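Local coordinates for conjugal transfer protein TRWB (Escherichia coli, PDB 1E9R) that couples DNA processing to transport in bacterial conjugation, forming a hexameric ring that resembles ring helicases and F1-ATPase and probably drives DNA through it, at the interface of chains A and B. Residues are numbered along the deposited sequence; one frame, centred on the assembly and turned at random. Chains: chain A/B, Conjugal transfer protein TRWB.

Contact 1: the interface of chains A and B. Residues chain A 181, 201, 204, 208; chain B 199-201, 203.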
loop_
_atom_site.group_PDB
_atom_site.type_symbol
_atom_site.label_atom_id
_atom_site.label_comp_id
_atom_site.label_asym_id
_atom_site.label_seq_id
_atom_site.Cartn_x
_atom_site.Cartn_y
_atom_site.Cartn_z
ATOM N N PHE A 181 35.593 -7.219 -16.549
ATOM C CA PHE A 181 35.176 -5.881 -16.176
ATOM C C PHE A 181 36.133 -4.835 -16.733
ATOM O O PHE A 181 35.718 -3.864 -17.365
ATOM C CB PHE A 181 35.150 -5.780 -14.658
ATOM C CG PHE A 181 34.027 -4.958 -14.123
ATOM C CD1 PHE A 181 32.710 -5.360 -14.318
ATOM C CD2 PHE A 181 34.280 -3.805 -13.389
ATOM C CE1 PHE A 181 31.658 -4.628 -13.782
ATOM C CE2 PHE A 181 33.238 -3.065 -12.848
ATOM C CZ PHE A 181 31.922 -3.477 -13.043
ATOM N N ASN A 201 32.058 3.135 -6.356
ATOM C CA ASN A 201 31.468 1.821 -6.188
ATOM C C ASN A 201 30.104 1.826 -6.853
ATOM O O ASN A 201 29.682 0.828 -7.449
ATOM C CB ASN A 201 31.321 1.485 -4.711
ATOM C CG ASN A 201 32.652 1.321 -4.027
ATOM O OD1 ASN A 201 33.513 0.562 -4.496
ATOM N ND2 ASN A 201 32.834 2.022 -2.903
ATOM N N SER A 204 30.483 1.225 -10.511
ATOM C CA SER A 204 30.796 -0.161 -10.794
ATOM C C SER A 204 29.540 -1.000 -10.645
ATOM O O SER A 204 29.316 -1.937 -11.406
ATOM C CB SER A 204 31.862 -0.661 -9.829
ATOM O OG SER A 204 33.066 0.039 -10.048
ATOM N N THR A 208 27.792 -3.459 -13.384
ATOM C CA THR A 208 27.452 -4.841 -13.068
ATOM C C THR A 208 25.980 -5.085 -13.375
ATOM O O THR A 208 25.621 -6.119 -13.953
ATOM C CB THR A 208 27.698 -5.141 -11.594
ATOM O OG1 THR A 208 29.086 -4.952 -11.301
ATOM C CG2 THR A 208 27.282 -6.569 -11.271
ATOM N N GLY B 199 34.401 -8.729 -10.665
ATOM C CA GLY B 199 34.691 -7.363 -11.057
ATOM C C GLY B 199 34.238 -6.224 -10.166
ATOM O O GLY B 199 34.751 -5.111 -10.282
ATOM N N SER B 200 33.266 -6.462 -9.293
ATOM C CA SER B 200 32.798 -5.400 -8.404
ATOM C C SER B 200 32.143 -6.021 -7.193
ATOM O O SER B 200 31.909 -7.231 -7.165
ATOM C CB SER B 200 31.795 -4.496 -9.114
ATOM O OG SER B 200 30.611 -5.208 -9.420
ATOM N N ASN B 201 31.858 -5.198 -6.191
ATOM C CA ASN B 201 31.221 -5.698 -4.983
ATOM C C ASN B 201 29.837 -6.210 -5.330
ATOM O O ASN B 201 29.373 -7.202 -4.766
ATOM C CB ASN B 201 31.124 -4.594 -3.923
ATOM C CG ASN B 201 32.484 -4.179 -3.396
ATOM O OD1 ASN B 201 33.275 -5.026 -2.971
ATOM N ND2 ASN B 201 32.763 -2.871 -3.413
ATOM N N ALA B 203 28.854 -7.593 -8.164
ATOM C CA ALA B 203 28.995 -8.900 -8.779
ATOM C C ALA B 203 29.230 -9.977 -7.711
ATOM O O ALA B 203 28.666 -11.068 -7.790
ATOM C CB ALA B 203 30.151 -8.874 -9.780
#
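The phenyl ring of A:Phe181, in the first turn of helix 181-188, lies over the backbone of B:Gly199. The glycine carbonyl carbon C stands 4.0 Å above one ring face, shifted toward the rim, and the glycine O comes to 3.4 Å from ring atom CD2. The carbonyl oxygen of A:Ser204 meets the ring at its edge, in the ring plane. The other flat groups are the amides of A:Asn201 and B:Asn201, equivalent residues at the start of helix 201-217 in the two chains. They cross obliquely with planes 56° apart, and at 3.7 Å A:Asn201 OD1 and B:Asn201 ND2 make a loose polar contact.

Between these groups, B:Ser200 and A:Thr208 meet hydroxyl to hydroxyl. Their OG and OG1 atoms form a hydrogen bond modelled very short, at 2.4 Å. B:Ser200 OG sits between its own backbone N and carbonyl carbon (chi1 66°), from where it also accepts a hydrogen bond from the backbone N of B:Ala203 at 3.2 Å, capping the N-terminus of helix 201-217. On the other side A:Thr208 OG1, held anti to its carbonyl carbon (chi1 -61°) and thereby turned back along the helix, donates to A:Ser204 O one turn back, approaching from above the carbonyl plane. The cap of one subunit is thus tied to the flank of the same helix in the neighbour. An alanine in place of A:Thr208 would probably leave the B:Ser200 hydroxyl without its mate across the interface and open a gap beside B:Ala203. The threonine methyl CG2 fills that spot, packing 3.8 Å from B:Ala203 CA, while A:Ser204 CB rests 3.9 Å from B:Ser200 CB.

Contact 2: the interface of chains A and B. Residues chain A 10-12, 367, 389; chain B 18-19, 364, 366, 386.
Charged groups of A:Glu389, A:Arg367 and B:Arg386 converge where strands 362-368 and 384-390 of chain A face strand 384-390 of chain B. Within chain A, A:Arg367 NH2 donates to A:Glu389 OE1 at 2.9 Å, coming from above the carboxylate plane. A:Glu389 OE1 also lies over one face of the B:Arg386 guanidinium, toward its rim, in a long salt bridge of 3.8 Å to B:Arg386 NH1. The two arginines reach tip to tip, their planes 62° apart; this approach of like groups is not a hydrogen bond, and the shared carboxylate probably offsets its cost. In chain B, B:Arg19 NH1 forms a salt bridge with B:Glu364 OE1.

One water links the two chains. It contacts the backbone N of A:Ala12 at 2.8 Å, A:Glu389 OE1 at 3.0 Å and B:Glu364 OE1 at 2.9 Å, bridging two acidic side chains that probably repel each other.

Van der Waals packing comes from the N-terminal segment of chain A. The methyl CB of A:Ala12 rests 3.7 Å from B:Arg386 CD, on the aliphatic stem, and also touches B:Leu18 CD1. The bent chain of B:Arg19 runs alongside the glycines, with its CG 3.7 Å from A:Gly11 CA and its guanidinium face over the A:Gly11 nitrogen. Together these contacts join the N-terminal segment of one subunit to its neighbour and probably help hold the ring together.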
loop_
_atom_site.group_PDB
_atom_site.type_symbol
_atom_site.label_atom_id
_atom_site.label_comp_id
_atom_site.label_asym_id
_atom_site.label_seq_id
_atom_site.Cartn_x
_atom_site.Cartn_y
_atom_site.Cartn_z
ATOM N N GLY A 10 -30.933 -9.878 -20.947
ATOM C CA GLY A 10 -31.233 -10.986 -20.058
ATOM C C GLY A 10 -32.125 -10.694 -18.877
ATOM O O GLY A 10 -32.699 -11.617 -18.307
ATOM N N GLY A 11 -32.243 -9.428 -18.499
ATOM C CA GLY A 11 -33.081 -9.089 -17.363
ATOM C C GLY A 11 -34.544 -9.014 -17.732
ATOM O O GLY A 11 -34.961 -9.549 -18.758
ATOM N N ALA A 12 -35.328 -8.347 -16.895
ATOM C CA ALA A 12 -36.755 -8.192 -17.138
ATOM C C ALA A 12 -37.020 -7.223 -18.298
ATOM O O ALA A 12 -36.368 -6.173 -18.419
ATOM C CB ALA A 12 -37.440 -7.691 -15.871
ATOM N N ARG A 367 -40.014 0.559 -16.404
ATOM C CA ARG A 367 -40.756 -0.690 -16.520
ATOM C C ARG A 367 -42.139 -0.607 -15.891
ATOM O O ARG A 367 -42.403 0.255 -15.051
ATOM C CB ARG A 367 -39.978 -1.828 -15.858
ATOM C CG ARG A 367 -39.485 -2.893 -16.821
ATOM C CD ARG A 367 -39.003 -4.119 -16.064
ATOM N NE ARG A 367 -37.881 -3.823 -15.184
ATOM C CZ ARG A 367 -36.610 -3.844 -15.567
ATOM N NH1 ARG A 367 -36.286 -4.154 -16.817
ATOM N NH2 ARG A 367 -35.660 -3.541 -14.696
ATOM N N GLU A 389 -29.567 -0.615 -13.991
ATOM C CA GLU A 389 -29.086 -1.986 -13.845
ATOM C C GLU A 389 -28.015 -2.349 -14.867
ATOM O O GLU A 389 -27.871 -1.690 -15.902
ATOM C CB GLU A 389 -30.255 -2.969 -13.953
ATOM C CG GLU A 389 -31.342 -2.507 -14.897
ATOM C CD GLU A 389 -32.442 -3.532 -15.080
ATOM O OE1 GLU A 389 -32.904 -4.106 -14.070
ATOM O OE2 GLU A 389 -32.852 -3.754 -16.235
ATOM N N LEU B 18 -34.684 -15.070 -14.200
ATOM C CA LEU B 18 -34.337 -14.153 -15.278
ATOM C C LEU B 18 -32.921 -14.315 -15.808
ATOM O O LEU B 18 -32.723 -14.621 -16.975
ATOM C CB LEU B 18 -34.538 -12.706 -14.823
ATOM C CG LEU B 18 -35.990 -12.279 -14.639
ATOM C CD1 LEU B 18 -36.079 -10.895 -14.006
ATOM C CD2 LEU B 18 -36.656 -12.297 -16.001
ATOM N N ARG B 19 -31.927 -14.103 -14.957
ATOM C CA ARG B 19 -30.537 -14.205 -15.399
ATOM C C ARG B 19 -29.588 -14.532 -14.255
ATOM O O ARG B 19 -29.957 -14.450 -13.084
ATOM C CB ARG B 19 -30.106 -12.887 -16.064
ATOM C CG ARG B 19 -31.011 -11.713 -15.721
ATOM C CD ARG B 19 -30.301 -10.524 -15.096
ATOM N NE ARG B 19 -29.469 -9.778 -16.032
ATOM C CZ ARG B 19 -29.280 -8.456 -15.996
ATOM N NH1 ARG B 19 -29.871 -7.703 -15.074
ATOM N NH2 ARG B 19 -28.472 -7.886 -16.879
ATOM N N GLU B 364 -31.005 -13.041 -10.998
ATOM C CA GLU B 364 -32.051 -12.039 -10.935
ATOM C C GLU B 364 -33.301 -12.897 -11.080
ATOM O O GLU B 364 -33.361 -13.786 -11.930
ATOM C CB GLU B 364 -31.922 -11.015 -12.052
ATOM C CG GLU B 364 -32.777 -9.801 -11.786
ATOM C CD GLU B 364 -32.337 -8.605 -12.569
ATOM O OE1 GLU B 364 -32.250 -8.716 -13.806
ATOM O OE2 GLU B 364 -32.078 -7.552 -11.945
ATOM N N GLU B 366 -37.935 -13.165 -10.311
ATOM C CA GLU B 366 -39.225 -12.498 -10.069
ATOM C C GLU B 366 -39.997 -13.334 -9.058
ATOM O O GLU B 366 -40.101 -14.555 -9.209
ATOM C CB GLU B 366 -40.049 -12.371 -11.352
ATOM C CG GLU B 366 -39.380 -11.550 -12.428
ATOM C CD GLU B 366 -40.277 -11.293 -13.621
ATOM O OE1 GLU B 366 -40.970 -12.234 -14.064
ATOM O OE2 GLU B 366 -40.273 -10.150 -14.127
ATOM N N ARG B 386 -38.885 -7.878 -8.734
ATOM C CA ARG B 386 -37.648 -8.303 -9.381
ATOM C C ARG B 386 -36.540 -8.133 -8.352
ATOM O O ARG B 386 -36.344 -7.050 -7.814
ATOM C CB ARG B 386 -37.380 -7.448 -10.615
ATOM C CG ARG B 386 -36.028 -7.662 -11.246
ATOM C CD ARG B 386 -35.966 -6.928 -12.569
ATOM N NE ARG B 386 -36.638 -5.624 -12.518
ATOM C CZ ARG B 386 -36.217 -4.574 -11.811
ATOM N NH1 ARG B 386 -35.104 -4.652 -11.082
ATOM N NH2 ARG B 386 -36.906 -3.441 -11.838
HETATM O O HOH W 1 -34.072 -6.765 -14.941
#

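About 66 Å separates the C-alpha centres of contact 1 and contact 2, which lie toward opposite ends of one subunit boundary and share no residue. Contact 1 is built from helices 181-188 and 201-217 and the turn before the latter; contact 2 uses strands 362-368 and 384-390 with the N-terminal segment. Because the transmembrane anchor was removed ahead of that segment, contact 2 probably marks the membrane-facing end. The interface is not an exact two-fold, as expected for neighbours in a ring, and repeated around the six copies the two widely spaced patches would resist tilting of one subunit against the next.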